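Local coordinates for protein putative thioesterase (Escherichia coli, PDB 5UGZ) that hydrolyses thioesters as a type II thioesterase, releasing intermediates from the NRPS/PKS assembly line that makes colibactin, at residues A[121-126]-A[199-204]; A[75-80]-A[108-113]; A[22-27]-A[48-53]; A[36-41]-A[237-242]. All blocks are in the same frame, centred on the assembly; numbering follows the deposited sequence.

Contact 1 (A[121-126]-A[199-204]); sequences ALFFSG and VLFHGD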
loop_
_atom_site.group_PDB
_atom_site.type_symbol
_atom_site.label_atom_id
_atom_site.label_comp_id
_atom_site.label_asym_id
_atom_site.label_seq_id
_atom_site.Cartn_x
_atom_site.Cartn_y
_atom_site.Cartn_z
ATOM N N ALA A 121 -1.056 6.926 -12.834
ATOM C CA ALA A 121 0.109 7.001 -11.968
ATOM C C ALA A 121 -0.084 5.997 -10.851
ATOM O O ALA A 121 -1.200 5.555 -10.573
ATOM C CB ALA A 121 0.300 8.395 -11.374
ATOM N N LEU A 122 1.028 5.654 -10.214
ATOM C CA LEU A 122 1.082 4.684 -9.136
ATOM C C LEU A 122 1.938 5.268 -8.037
ATOM O O LEU A 122 2.972 5.874 -8.319
ATOM C CB LEU A 122 1.681 3.332 -9.586
ATOM C CG LEU A 122 0.868 2.481 -10.571
ATOM C CD1 LEU A 122 1.762 1.422 -11.169
ATOM C CD2 LEU A 122 -0.331 1.832 -9.904
ATOM N N PHE A 123 1.508 5.071 -6.791
ATOM C CA PHE A 123 2.188 5.580 -5.606
ATOM C C PHE A 123 2.518 4.397 -4.714
ATOM O O PHE A 123 1.618 3.658 -4.310
ATOM C CB PHE A 123 1.315 6.595 -4.855
ATOM C CG PHE A 123 0.816 7.719 -5.714
ATOM C CD1 PHE A 123 1.553 8.885 -5.845
ATOM C CD2 PHE A 123 -0.382 7.603 -6.408
ATOM C CE1 PHE A 123 1.101 9.928 -6.637
ATOM C CE2 PHE A 123 -0.836 8.635 -7.213
ATOM C CZ PHE A 123 -0.086 9.803 -7.328
ATOM N N PHE A 124 3.797 4.200 -4.424
ATOM C CA PHE A 124 4.238 3.149 -3.515
ATOM C C PHE A 124 4.869 3.838 -2.321
ATOM O O PHE A 124 5.967 4.395 -2.423
ATOM C CB PHE A 124 5.209 2.176 -4.180
ATOM C CG PHE A 124 4.666 1.540 -5.434
ATOM C CD1 PHE A 124 3.621 0.630 -5.368
ATOM C CD2 PHE A 124 5.182 1.863 -6.679
ATOM C CE1 PHE A 124 3.109 0.052 -6.518
ATOM C CE2 PHE A 124 4.665 1.282 -7.825
ATOM C CZ PHE A 124 3.628 0.377 -7.738
ATOM N N SER A 125 4.163 3.803 -1.201
ATOM C CA SER A 125 4.562 4.487 0.012
ATOM C C SER A 125 5.135 3.480 1.009
ATOM O O SER A 125 4.592 2.383 1.187
ATOM C CB SER A 125 3.353 5.227 0.586
ATOM O OG SER A 125 3.695 6.040 1.676
ATOM N N GLY A 126 6.248 3.852 1.637
ATOM C CA GLY A 126 6.858 2.997 2.650
ATOM C C GLY A 126 7.074 1.576 2.179
ATOM O O GLY A 126 6.814 0.620 2.919
ATOM N N VAL A 199 5.532 7.200 -8.180
ATOM C CA VAL A 199 5.951 8.094 -7.107
ATOM C C VAL A 199 6.183 7.255 -5.860
ATOM O O VAL A 199 5.341 6.426 -5.503
ATOM C CB VAL A 199 4.917 9.205 -6.840
ATOM C CG1 VAL A 199 5.406 10.152 -5.743
ATOM C CG2 VAL A 199 4.614 9.957 -8.127
ATOM N N LEU A 200 7.324 7.466 -5.212
ATOM C CA LEU A 200 7.719 6.728 -4.024
ATOM C C LEU A 200 7.745 7.675 -2.832
ATOM O O LEU A 200 8.280 8.786 -2.929
ATOM C CB LEU A 200 9.090 6.076 -4.217
ATOM C CG LEU A 200 9.279 5.184 -5.448
ATOM C CD1 LEU A 200 10.735 4.738 -5.535
ATOM C CD2 LEU A 200 8.346 3.973 -5.414
ATOM N N PHE A 201 7.150 7.240 -1.722
ATOM C CA PHE A 201 7.107 7.997 -0.476
ATOM C C PHE A 201 7.888 7.250 0.598
ATOM O O PHE A 201 7.731 6.038 0.764
ATOM C CB PHE A 201 5.672 8.229 0.015
ATOM C CG PHE A 201 4.862 9.138 -0.865
ATOM C CD1 PHE A 201 5.037 10.497 -0.816
ATOM C CD2 PHE A 201 3.909 8.630 -1.715
ATOM C CE1 PHE A 201 4.298 11.340 -1.624
ATOM C CE2 PHE A 201 3.160 9.468 -2.515
ATOM C CZ PHE A 201 3.361 10.821 -2.470
ATOM N N HIS A 202 8.712 7.988 1.336
ATOM C CA HIS A 202 9.666 7.404 2.266
ATOM C C HIS A 202 9.825 8.357 3.444
ATOM O O HIS A 202 9.959 9.566 3.243
ATOM C CB HIS A 202 11.001 7.148 1.546
ATOM C CG HIS A 202 12.063 6.542 2.407
ATOM N ND1 HIS A 202 11.927 5.307 2.999
ATOM C CD2 HIS A 202 13.292 6.995 2.758
ATOM C CE1 HIS A 202 13.017 5.030 3.692
ATOM N NE2 HIS A 202 13.861 6.039 3.563
ATOM N N GLY A 203 9.750 7.826 4.665
ATOM C CA GLY A 203 10.118 8.578 5.851
ATOM C C GLY A 203 11.557 8.287 6.212
ATOM O O GLY A 203 11.935 7.129 6.408
ATOM N N ASP A 204 12.373 9.350 6.301
ATOM C CA ASP A 204 13.820 9.172 6.425
ATOM C C ASP A 204 14.206 8.374 7.664
ATOM O O ASP A 204 15.264 7.736 7.677
ATOM C CB ASP A 204 14.530 10.528 6.440
ATOM C CG ASP A 204 14.330 11.276 7.744
ATOM O OD1 ASP A 204 15.157 12.153 8.062
ATOM O OD2 ASP A 204 13.345 10.987 8.457
#
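Leu122 and Val199 open a parallel pairing of two buried strands, whose segments run 18° from exact alignment. Four backbone hydrogen bonds join them. Val199 N donates to Leu122 O (2.9 Å), and Phe124 N returns one to Val199 O (2.9 Å). Further on, Phe201 N reaches Phe124 O at 3.2 Å, and Gly126 N closes the series on Phe201 O (2.8 Å). Two CA-H...O contacts fill in between, one of them from Phe123 CA to Val199 O at 3.3 Å.

The apolar contacts fall on the two faces of the sheet. Phe123, Val199, Ser125 and Phe201 share one face, where helix 242-259 packs on Phe123 and Phe201. With CG beside the backbone N (chi1 -54°), Phe123 lies next to Val199 and Phe201 and points the same way as both: its CD1 meets Val199 CB at 3.5 Å and the edge of the Phe201 ring, at CE2, at 3.7 Å. Beta-branched and aromatic residues suit this buried layer. On the other face, Leu200 CD2 reaches the edge of the Phe124 ring and lies 3.8 Å from Phe124 CB, while Trp217 stacks on that ring.

The hydroxyl of Ser125, on the Phe123 face, is hydrogen-bonded to His97 ND1, and the positive phi of Gly126 suits glycine as the strand ends. Neighbouring parallel strands of this kind form the central sheet of an alpha/beta-hydrolase fold; here strand 121-125 lies between strand 198-203 and strand 91-97, the latter leading into a probable nucleophile elbow.

Contact 2 (A[75-80]-A[108-113]); sequences AVADLY and VHYILD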
loop_
_atom_site.group_PDB
_atom_site.type_symbol
_atom_site.label_atom_id
_atom_site.label_comp_id
_atom_site.label_asym_id
_atom_site.label_seq_id
_atom_site.Cartn_x
_atom_site.Cartn_y
_atom_site.Cartn_z
ATOM N N ALA A 75 -5.108 -12.777 -2.149
ATOM C CA ALA A 75 -5.415 -11.431 -1.685
ATOM C C ALA A 75 -5.554 -10.450 -2.843
ATOM O O ALA A 75 -6.381 -9.535 -2.777
ATOM C CB ALA A 75 -4.340 -10.975 -0.710
ATOM N N VAL A 76 -4.777 -10.632 -3.913
ATOM C CA VAL A 76 -4.884 -9.762 -5.086
ATOM C C VAL A 76 -6.198 -10.008 -5.834
ATOM O O VAL A 76 -6.869 -9.064 -6.257
ATOM C CB VAL A 76 -3.670 -9.954 -6.012
ATOM C CG1 VAL A 76 -3.930 -9.265 -7.313
ATOM C CG2 VAL A 76 -2.417 -9.388 -5.363
ATOM N N ALA A 77 -6.566 -11.275 -6.035
ATOM C CA ALA A 77 -7.861 -11.598 -6.633
ATOM C C ALA A 77 -9.013 -11.023 -5.815
ATOM O O ALA A 77 -10.012 -10.561 -6.373
ATOM C CB ALA A 77 -8.003 -13.118 -6.762
ATOM N N ASP A 78 -8.903 -11.085 -4.485
ATOM C CA ASP A 78 -9.904 -10.515 -3.586
ATOM C C ASP A 78 -10.064 -9.016 -3.817
ATOM O O ASP A 78 -11.184 -8.520 -3.960
ATOM C CB ASP A 78 -9.493 -10.829 -2.143
ATOM C CG ASP A 78 -10.444 -10.270 -1.095
ATOM O OD1 ASP A 78 -11.565 -10.800 -0.949
ATOM O OD2 ASP A 78 -10.030 -9.338 -0.372
ATOM N N LEU A 79 -8.952 -8.275 -3.880
ATOM C CA LEU A 79 -9.036 -6.823 -4.089
ATOM C C LEU A 79 -9.546 -6.474 -5.486
ATOM O O LEU A 79 -10.314 -5.518 -5.646
ATOM C CB LEU A 79 -7.683 -6.169 -3.850
ATOM C CG LEU A 79 -7.327 -6.050 -2.376
ATOM C CD1 LEU A 79 -5.934 -5.476 -2.240
ATOM C CD2 LEU A 79 -8.342 -5.208 -1.641
ATOM N N TYR A 80 -9.139 -7.235 -6.512
ATOM C CA TYR A 80 -9.679 -7.003 -7.842
ATOM C C TYR A 80 -11.201 -7.055 -7.847
ATOM O O TYR A 80 -11.850 -6.255 -8.532
ATOM C CB TYR A 80 -9.122 -8.014 -8.836
ATOM C CG TYR A 80 -9.705 -7.777 -10.211
ATOM C CD1 TYR A 80 -9.286 -6.695 -10.987
ATOM C CD2 TYR A 80 -10.707 -8.600 -10.717
ATOM C CE1 TYR A 80 -9.834 -6.457 -12.239
ATOM C CE2 TYR A 80 -11.254 -8.359 -11.966
ATOM C CZ TYR A 80 -10.806 -7.288 -12.717
ATOM O OH TYR A 80 -11.341 -7.041 -13.955
ATOM N N VAL A 108 -2.029 -4.012 -10.047
ATOM C CA VAL A 108 -2.052 -3.309 -11.328
ATOM C C VAL A 108 -1.757 -4.280 -12.461
ATOM O O VAL A 108 -2.447 -4.287 -13.486
ATOM C CB VAL A 108 -1.087 -2.095 -11.343
ATOM C CG1 VAL A 108 0.369 -2.497 -11.166
ATOM C CG2 VAL A 108 -1.247 -1.315 -12.651
ATOM N N HIS A 109 -0.745 -5.124 -12.297
ATOM C CA HIS A 109 -0.465 -6.099 -13.345
ATOM C C HIS A 109 -1.614 -7.084 -13.518
ATOM O O HIS A 109 -1.883 -7.517 -14.638
ATOM C CB HIS A 109 0.847 -6.818 -13.049
ATOM C CG HIS A 109 2.062 -5.972 -13.301
ATOM N ND1 HIS A 109 2.588 -5.786 -14.561
ATOM C CD2 HIS A 109 2.851 -5.263 -12.458
ATOM C CE1 HIS A 109 3.650 -5.003 -14.483
ATOM N NE2 HIS A 109 3.833 -4.675 -13.217
ATOM N N TYR A 110 -2.323 -7.420 -12.431
ATOM C CA TYR A 110 -3.480 -8.308 -12.514
ATOM C C TYR A 110 -4.640 -7.622 -13.228
ATOM O O TYR A 110 -5.385 -8.262 -13.976
ATOM C CB TYR A 110 -3.869 -8.744 -11.092
ATOM C CG TYR A 110 -5.013 -9.736 -10.914
ATOM C CD1 TYR A 110 -4.773 -11.111 -10.825
ATOM C CD2 TYR A 110 -6.323 -9.293 -10.765
ATOM C CE1 TYR A 110 -5.806 -12.017 -10.621
ATOM C CE2 TYR A 110 -7.357 -10.190 -10.568
ATOM C CZ TYR A 110 -7.089 -11.551 -10.509
ATOM O OH TYR A 110 -8.120 -12.434 -10.316
ATOM N N ILE A 111 -4.814 -6.321 -12.997
ATOM C CA ILE A 111 -5.787 -5.538 -13.750
ATOM C C ILE A 111 -5.428 -5.554 -15.231
ATOM O O ILE A 111 -6.267 -5.838 -16.094
ATOM C CB ILE A 111 -5.851 -4.100 -13.188
ATOM C CG1 ILE A 111 -6.540 -4.081 -11.815
ATOM C CG2 ILE A 111 -6.500 -3.117 -14.176
ATOM C CD1 ILE A 111 -6.276 -2.826 -10.989
ATOM N N LEU A 112 -4.158 -5.274 -15.542
ATOM C CA LEU A 112 -3.697 -5.289 -16.928
ATOM C C LEU A 112 -3.871 -6.669 -17.569
ATOM O O LEU A 112 -4.306 -6.766 -18.722
ATOM C CB LEU A 112 -2.236 -4.827 -16.996
ATOM C CG LEU A 112 -1.997 -3.311 -16.898
ATOM C CD1 LEU A 112 -0.531 -3.032 -16.702
ATOM C CD2 LEU A 112 -2.482 -2.614 -18.136
ATOM N N ASP A 113 -3.550 -7.750 -16.839
ATOM C CA ASP A 113 -3.827 -9.108 -17.330
ATOM C C ASP A 113 -5.296 -9.328 -17.674
ATOM O O ASP A 113 -5.611 -10.242 -18.447
ATOM C CB ASP A 113 -3.441 -10.175 -16.300
ATOM C CG ASP A 113 -1.968 -10.235 -16.039
ATOM O OD1 ASP A 113 -1.186 -9.703 -16.856
ATOM O OD2 ASP A 113 -1.592 -10.828 -15.007
HETATM O O HOH W 1 -10.400 -11.642 -9.015
#
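Both tyrosines of this contact, Tyr80 and Tyr110, carry CG opposite their backbone N (chi1 -177° in Tyr110), which sends them into the gap between their helices so that the two side chains cross at about a right angle. They belong to helices 72-83 and 99-113 of the alpha/beta-hydrolase fold; the short segments cross at 65° with axes 10.2 Å apart, a spacing suited to large side chains.

The rings form an offset edge-to-face pair, the edge of Tyr110 turned toward the face of Tyr80, with planes at 68°. Tyr110 CE2 presses closely on Tyr80 CB, at 3.3 Å, and Tyr80 CG lies in the plane of the Tyr110 ring. Val76 CG1 makes an off-centre CH-pi contact with the Tyr110 ring, 4.2 Å from its centroid. Ile111 CG1 meets the edge of Tyr80 at CD1 (3.9 Å), while the phenol oxygen of Tyr80 is hydrogen-bonded to His116 NE2 and His114 stacks on its ring.

Replacing Tyr110 by an alanine would probably open a gap between the helices, leaving Val76 and the Tyr80 ring without their aromatic neighbour and a water without one of its partners. Small Ala77 lets the end of Tyr110 come close: its CB is 3.6 Å from Tyr110 OH, and a water 2.7 Å from Tyr110 OH donates to Ala77 O at 2.9 Å.

Contact 3 (A[22-27]-A[48-53]); sequences SNISLY and DNITLR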
loop_
_atom_site.group_PDB
_atom_site.type_symbol
_atom_site.label_atom_id
_atom_site.label_comp_id
_atom_site.label_asym_id
_atom_site.label_seq_id
_atom_site.Cartn_x
_atom_site.Cartn_y
_atom_site.Cartn_z
ATOM N N SER A 22 -12.663 16.022 -16.331
ATOM C CA SER A 22 -12.967 14.597 -16.170
ATOM C C SER A 22 -12.881 14.215 -14.703
ATOM O O SER A 22 -12.598 15.071 -13.864
ATOM C CB SER A 22 -12.013 13.735 -17.006
ATOM O OG SER A 22 -12.121 12.358 -16.662
ATOM N N ASN A 23 -13.140 12.946 -14.389
ATOM C CA ASN A 23 -12.956 12.416 -13.043
ATOM C C ASN A 23 -11.883 11.327 -13.049
ATOM O O ASN A 23 -11.644 10.671 -14.069
ATOM C CB ASN A 23 -14.283 11.873 -12.486
ATOM C CG ASN A 23 -14.164 11.355 -11.059
ATOM O OD1 ASN A 23 -14.242 10.151 -10.826
ATOM N ND2 ASN A 23 -14.014 12.258 -10.099
ATOM N N ILE A 24 -11.218 11.157 -11.907
ATOM C CA ILE A 24 -10.232 10.097 -11.723
ATOM C C ILE A 24 -10.456 9.444 -10.369
ATOM O O ILE A 24 -10.588 10.131 -9.351
ATOM C CB ILE A 24 -8.788 10.604 -11.806
ATOM C CG1 ILE A 24 -7.841 9.493 -11.358
ATOM C CG2 ILE A 24 -8.614 11.814 -10.937
ATOM C CD1 ILE A 24 -6.439 9.648 -11.886
ATOM N N SER A 25 -10.473 8.122 -10.349
ATOM C CA SER A 25 -10.639 7.380 -9.112
ATOM C C SER A 25 -9.280 6.923 -8.601
ATOM O O SER A 25 -8.470 6.377 -9.361
ATOM C CB SER A 25 -11.571 6.198 -9.326
ATOM O OG SER A 25 -12.811 6.669 -9.806
ATOM N N LEU A 26 -9.037 7.174 -7.326
ATOM C CA LEU A 26 -7.812 6.798 -6.633
ATOM C C LEU A 26 -8.132 5.652 -5.680
ATOM O O LEU A 26 -8.782 5.863 -4.655
ATOM C CB LEU A 26 -7.256 7.996 -5.875
ATOM C CG LEU A 26 -6.081 7.731 -4.947
ATOM C CD1 LEU A 26 -4.810 7.486 -5.753
ATOM C CD2 LEU A 26 -5.927 8.912 -3.977
ATOM N N TYR A 27 -7.680 4.448 -6.031
ATOM C CA TYR A 27 -7.816 3.257 -5.204
ATOM C C TYR A 27 -6.656 3.211 -4.221
ATOM O O TYR A 27 -5.493 3.288 -4.626
ATOM C CB TYR A 27 -7.845 1.996 -6.082
ATOM C CG TYR A 27 -9.044 2.005 -7.032
ATOM C CD1 TYR A 27 -8.961 2.572 -8.306
ATOM C CD2 TYR A 27 -10.271 1.509 -6.625
ATOM C CE1 TYR A 27 -10.069 2.612 -9.143
ATOM C CE2 TYR A 27 -11.370 1.548 -7.448
ATOM C CZ TYR A 27 -11.273 2.103 -8.696
ATOM O OH TYR A 27 -12.393 2.123 -9.496
ATOM N N ASP A 48 -10.764 18.052 -5.876
ATOM C CA ASP A 48 -12.212 17.885 -5.956
ATOM C C ASP A 48 -12.656 16.963 -7.089
ATOM O O ASP A 48 -13.748 16.394 -7.012
ATOM C CB ASP A 48 -12.866 19.263 -6.083
ATOM C CG ASP A 48 -12.549 20.157 -4.896
ATOM O OD1 ASP A 48 -12.547 19.626 -3.761
ATOM O OD2 ASP A 48 -12.285 21.370 -5.092
ATOM N N ASN A 49 -11.850 16.793 -8.137
ATOM C CA ASN A 49 -12.176 15.836 -9.182
ATOM C C ASN A 49 -11.465 14.498 -8.998
ATOM O O ASN A 49 -11.256 13.779 -9.978
ATOM C CB ASN A 49 -11.848 16.414 -10.555
ATOM C CG ASN A 49 -10.385 16.393 -10.846
ATOM O OD1 ASN A 49 -9.561 16.493 -9.941
ATOM N ND2 ASN A 49 -10.039 16.261 -12.116
ATOM N N ILE A 50 -11.082 14.153 -7.771
ATOM C CA ILE A 50 -10.552 12.831 -7.447
ATOM C C ILE A 50 -11.558 12.147 -6.536
ATOM O O ILE A 50 -11.883 12.664 -5.458
ATOM C CB ILE A 50 -9.169 12.896 -6.778
ATOM C CG1 ILE A 50 -8.167 13.671 -7.644
ATOM C CG2 ILE A 50 -8.665 11.478 -6.498
ATOM C CD1 ILE A 50 -6.838 13.902 -6.983
ATOM N N THR A 51 -12.047 10.992 -6.967
ATOM C CA THR A 51 -12.978 10.195 -6.182
ATOM C C THR A 51 -12.198 9.154 -5.391
ATOM O O THR A 51 -11.524 8.301 -5.979
ATOM C CB THR A 51 -14.007 9.517 -7.083
ATOM O OG1 THR A 51 -14.742 10.516 -7.795
ATOM C CG2 THR A 51 -14.965 8.682 -6.251
ATOM N N LEU A 52 -12.284 9.241 -4.066
ATOM C CA LEU A 52 -11.572 8.322 -3.195
ATOM C C LEU A 52 -12.240 6.952 -3.192
ATOM O O LEU A 52 -13.448 6.841 -2.971
ATOM C CB LEU A 52 -11.527 8.893 -1.787
ATOM C CG LEU A 52 -10.886 8.001 -0.739
ATOM C CD1 LEU A 52 -9.527 7.619 -1.240
ATOM C CD2 LEU A 52 -10.792 8.748 0.577
ATOM N N ARG A 53 -11.448 5.903 -3.418
ATOM C CA ARG A 53 -11.935 4.526 -3.508
ATOM C C ARG A 53 -11.073 3.607 -2.650
ATOM O O ARG A 53 -10.294 2.796 -3.167
ATOM C CB ARG A 53 -11.947 4.044 -4.955
ATOM C CG ARG A 53 -12.909 4.764 -5.821
ATOM C CD ARG A 53 -14.300 4.448 -5.357
ATOM N NE ARG A 53 -15.281 4.878 -6.327
ATOM C CZ ARG A 53 -16.577 4.978 -6.072
ATOM N NH1 ARG A 53 -17.042 4.700 -4.862
ATOM N NH2 ARG A 53 -17.412 5.370 -7.022
HETATM O O HOH W 2 -16.097 6.592 -9.729
#
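The side chains of Tyr27 and Arg53 run side by side in the same direction, ring and guanidinium planes 23° apart, but the touching is done by Arg53 CB, 3.5 Å from Tyr27 CD2. One guanidinium face receives Thr51 CG2, 3.7 Å above the plane and toward the rim. At its edge, in plane, a water accepts from Arg53 NH2 (3.2 Å) and also contacts Ser25 OG. The side chain of Asn23 crosses that of Thr51 at about a right angle; with CG opposite the backbone N (chi1 -178°), its ND2 donates to Thr51 OG1 at 3.0 Å, 16° out of the amide plane.

Beneath these groups two parallel strands pair by backbone hydrogen bonds, among them Thr51 N to Ile24 O (2.9 Å) and Leu26 N to Thr51 O (3.0 Å). The other face is greasy: Ile24 CG2 meets Ile50 CG1 at 3.8 Å, and Leu26 CB packs on Ile50 CG2, with helix 242-259 covering Leu26 and Ile50.

Strand 50-54 is the outermost on this side of the alpha/beta-hydrolase sheet. Its chemistry is two-sided: branched aliphatics seal the helix-covered face, while hydroxyl, amide and guanidinium groups serve the partly hydrated one.

Contact 4 (A[36-41]-A[237-242]); sequences AAMYYK and FVDKHF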
loop_
_atom_site.group_PDB
_atom_site.type_symbol
_atom_site.label_atom_id
_atom_site.label_comp_id
_atom_site.label_asym_id
_atom_site.label_seq_id
_atom_site.Cartn_x
_atom_site.Cartn_y
_atom_site.Cartn_z
ATOM N N ALA A 36 -9.328 0.075 5.290
ATOM C CA ALA A 36 -9.624 1.186 4.385
ATOM C C ALA A 36 -9.848 2.496 5.131
ATOM O O ALA A 36 -9.653 3.576 4.561
ATOM C CB ALA A 36 -10.859 0.856 3.538
ATOM N N ALA A 37 -10.270 2.436 6.396
ATOM C CA ALA A 37 -10.602 3.668 7.104
ATOM C C ALA A 37 -9.391 4.568 7.325
ATOM O O ALA A 37 -9.572 5.744 7.643
ATOM C CB ALA A 37 -11.268 3.364 8.446
ATOM N N MET A 38 -8.162 4.063 7.180
ATOM C CA MET A 38 -7.017 4.961 7.317
ATOM C C MET A 38 -7.049 6.052 6.257
ATOM O O MET A 38 -6.440 7.113 6.444
ATOM C CB MET A 38 -5.704 4.185 7.238
ATOM C CG MET A 38 -5.434 3.584 5.876
ATOM S SD MET A 38 -3.783 2.876 5.703
ATOM C CE MET A 38 -2.790 4.272 5.153
ATOM N N TYR A 39 -7.759 5.815 5.155
ATOM C CA TYR A 39 -7.836 6.742 4.033
ATOM C C TYR A 39 -9.099 7.584 4.034
ATOM O O TYR A 39 -9.229 8.455 3.172
ATOM C CB TYR A 39 -7.760 5.984 2.700
ATOM C CG TYR A 39 -6.469 5.236 2.466
ATOM C CD1 TYR A 39 -5.302 5.920 2.184
ATOM C CD2 TYR A 39 -6.425 3.850 2.520
ATOM C CE1 TYR A 39 -4.112 5.258 1.962
ATOM C CE2 TYR A 39 -5.239 3.172 2.301
ATOM C CZ TYR A 39 -4.083 3.888 2.005
ATOM O OH TYR A 39 -2.890 3.238 1.778
ATOM N N TYR A 40 -10.033 7.357 4.970
ATOM C CA TYR A 40 -11.261 8.155 4.983
ATOM C C TYR A 40 -10.947 9.646 5.104
ATOM O O TYR A 40 -11.616 10.479 4.476
ATOM C CB TYR A 40 -12.187 7.738 6.130
ATOM C CG TYR A 40 -12.824 6.355 6.055
ATOM C CD1 TYR A 40 -12.849 5.617 4.888
ATOM C CD2 TYR A 40 -13.424 5.810 7.182
ATOM C CE1 TYR A 40 -13.456 4.354 4.850
ATOM C CE2 TYR A 40 -14.021 4.572 7.163
ATOM C CZ TYR A 40 -14.044 3.839 6.005
ATOM O OH TYR A 40 -14.648 2.582 6.054
ATOM N N LYS A 41 -9.929 9.996 5.910
ATOM C CA LYS A 41 -9.554 11.384 6.160
ATOM C C LYS A 41 -8.962 12.059 4.926
ATOM O O LYS A 41 -8.860 13.296 4.895
ATOM C CB LYS A 41 -8.552 11.450 7.316
ATOM C CG LYS A 41 -7.257 10.684 7.050
ATOM C CD LYS A 41 -6.318 10.756 8.232
ATOM C CE LYS A 41 -5.077 9.901 8.034
ATOM N NZ LYS A 41 -5.366 8.441 8.154
ATOM N N PHE A 237 4.588 7.947 8.769
ATOM C CA PHE A 237 4.439 9.266 8.171
ATOM C C PHE A 237 3.188 9.342 7.309
ATOM O O PHE A 237 2.608 10.420 7.168
ATOM C CB PHE A 237 5.674 9.613 7.334
ATOM C CG PHE A 237 5.769 8.834 6.058
ATOM C CD1 PHE A 237 4.995 9.180 4.959
ATOM C CD2 PHE A 237 6.614 7.750 5.957
ATOM C CE1 PHE A 237 5.061 8.461 3.793
ATOM C CE2 PHE A 237 6.688 7.034 4.793
ATOM C CZ PHE A 237 5.908 7.390 3.708
ATOM N N VAL A 238 2.753 8.213 6.728
ATOM C CA VAL A 238 1.571 8.220 5.858
ATOM C C VAL A 238 0.330 8.700 6.606
ATOM O O VAL A 238 -0.596 9.256 6.000
ATOM C CB VAL A 238 1.345 6.823 5.230
ATOM C CG1 VAL A 238 0.817 5.834 6.275
ATOM C CG2 VAL A 238 0.398 6.900 4.020
ATOM N N ASP A 239 0.269 8.481 7.916
ATOM C CA ASP A 239 -0.841 9.002 8.705
ATOM C C ASP A 239 -0.519 10.357 9.302
ATOM O O ASP A 239 -1.354 11.262 9.258
ATOM C CB ASP A 239 -1.215 8.055 9.855
ATOM C CG ASP A 239 -1.739 6.716 9.384
ATOM O OD1 ASP A 239 -2.792 6.669 8.712
ATOM O OD2 ASP A 239 -1.097 5.703 9.713
ATOM N N LYS A 240 0.683 10.510 9.858
ATOM C CA LYS A 240 1.014 11.735 10.579
ATOM C C LYS A 240 1.107 12.924 9.638
ATOM O O LYS A 240 0.710 14.039 9.999
ATOM C CB LYS A 240 2.322 11.560 11.356
ATOM C CG LYS A 240 2.617 12.739 12.289
ATOM C CD LYS A 240 3.920 12.575 13.033
ATOM C CE LYS A 240 4.059 13.640 14.099
ATOM N NZ LYS A 240 5.463 13.748 14.596
ATOM N N HIS A 241 1.628 12.716 8.438
ATOM C CA HIS A 241 1.763 13.774 7.444
ATOM C C HIS A 241 0.892 13.490 6.229
ATOM O O HIS A 241 1.250 13.802 5.090
ATOM C CB HIS A 241 3.225 13.951 7.048
ATOM C CG HIS A 241 4.137 14.154 8.217
ATOM N ND1 HIS A 241 3.920 15.129 9.171
ATOM C CD2 HIS A 241 5.266 13.508 8.592
ATOM C CE1 HIS A 241 4.876 15.073 10.081
ATOM N NE2 HIS A 241 5.704 14.097 9.755
ATOM N N PHE A 242 -0.282 12.904 6.468
ATOM C CA PHE A 242 -1.143 12.530 5.356
ATOM C C PHE A 242 -1.501 13.724 4.490
ATOM O O PHE A 242 -1.777 13.553 3.301
ATOM C CB PHE A 242 -2.406 11.838 5.870
ATOM C CG PHE A 242 -3.496 12.777 6.271
ATOM C CD1 PHE A 242 -4.582 12.983 5.441
ATOM C CD2 PHE A 242 -3.446 13.444 7.482
ATOM C CE1 PHE A 242 -5.588 13.843 5.805
ATOM C CE2 PHE A 242 -4.457 14.306 7.858
ATOM C CZ PHE A 242 -5.529 14.509 7.030
#
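Lys41 reaches across to Phe242 and Asp239, and nearly every atom of its side chain finds a partner. CB lies 4.1 Å from Phe242 CE1. Its CG sits between the backbone N and the carbonyl carbon (chi1 60°), which lays the extended chain along one face of the Phe242 ring. CG is 3.8 Å from Phe242 CE1; CD stands over the middle of the ring, 3.8 Å from the centroid and 1° off the normal, a near-ideal CH-pi contact; CE follows, 3.7 Å from Phe242 CG. A turn at chi4 (-73°) then swings NZ to Asp239 OD1, where a salt bridge of 3.2 Å uses the anti lone pair of that oxygen.

Asp239 keeps OD2 for the hydroxyl of Tyr31, so both carboxylate oxygens are engaged. Met38 CE meets Val238 CG1 at 4.1 Å, the thioether chain crossing the valine at about a right angle. With an alanine in place of Phe242, the methylenes of Lys41 would probably lose the flat surface they lie on and be freer to turn, holding Asp239 less steadily.

The contact joins the 3-10 segment after strand 24-29 to helix 237-240 and the first residue of helix 242-259; Val238 touches His97 of the probable nucleophile elbow. A lysine serves both needs here: its hydrocarbon length covers an aromatic face at the partly exposed margin, and its ammonium group probably offsets the charge of Asp239.

How the contacts relate
Contacts 1 and 3 are two pairings in the same six-stranded parallel sheet, their centres 19 Å apart: contact 3 joins an outermost strand to its neighbour, contact 1 two strands further across, with strand 91-97 between the pairs. Contact 2 packs helices 72-83 and 99-113 together, touching contact 1 where Val108 meets Leu122. The centre of contact 4 is about 23 Å from that of contact 2, across the chain's centre, and contact 4 reaches contact 1 through Phe237. Along the chain, contact 3 closes before contact 2, which closes before contact 1; contact 4 spans both of these and interlaces with contact 3. It thereby brings a part near the alpha/beta-hydrolase domain's start against one near its end.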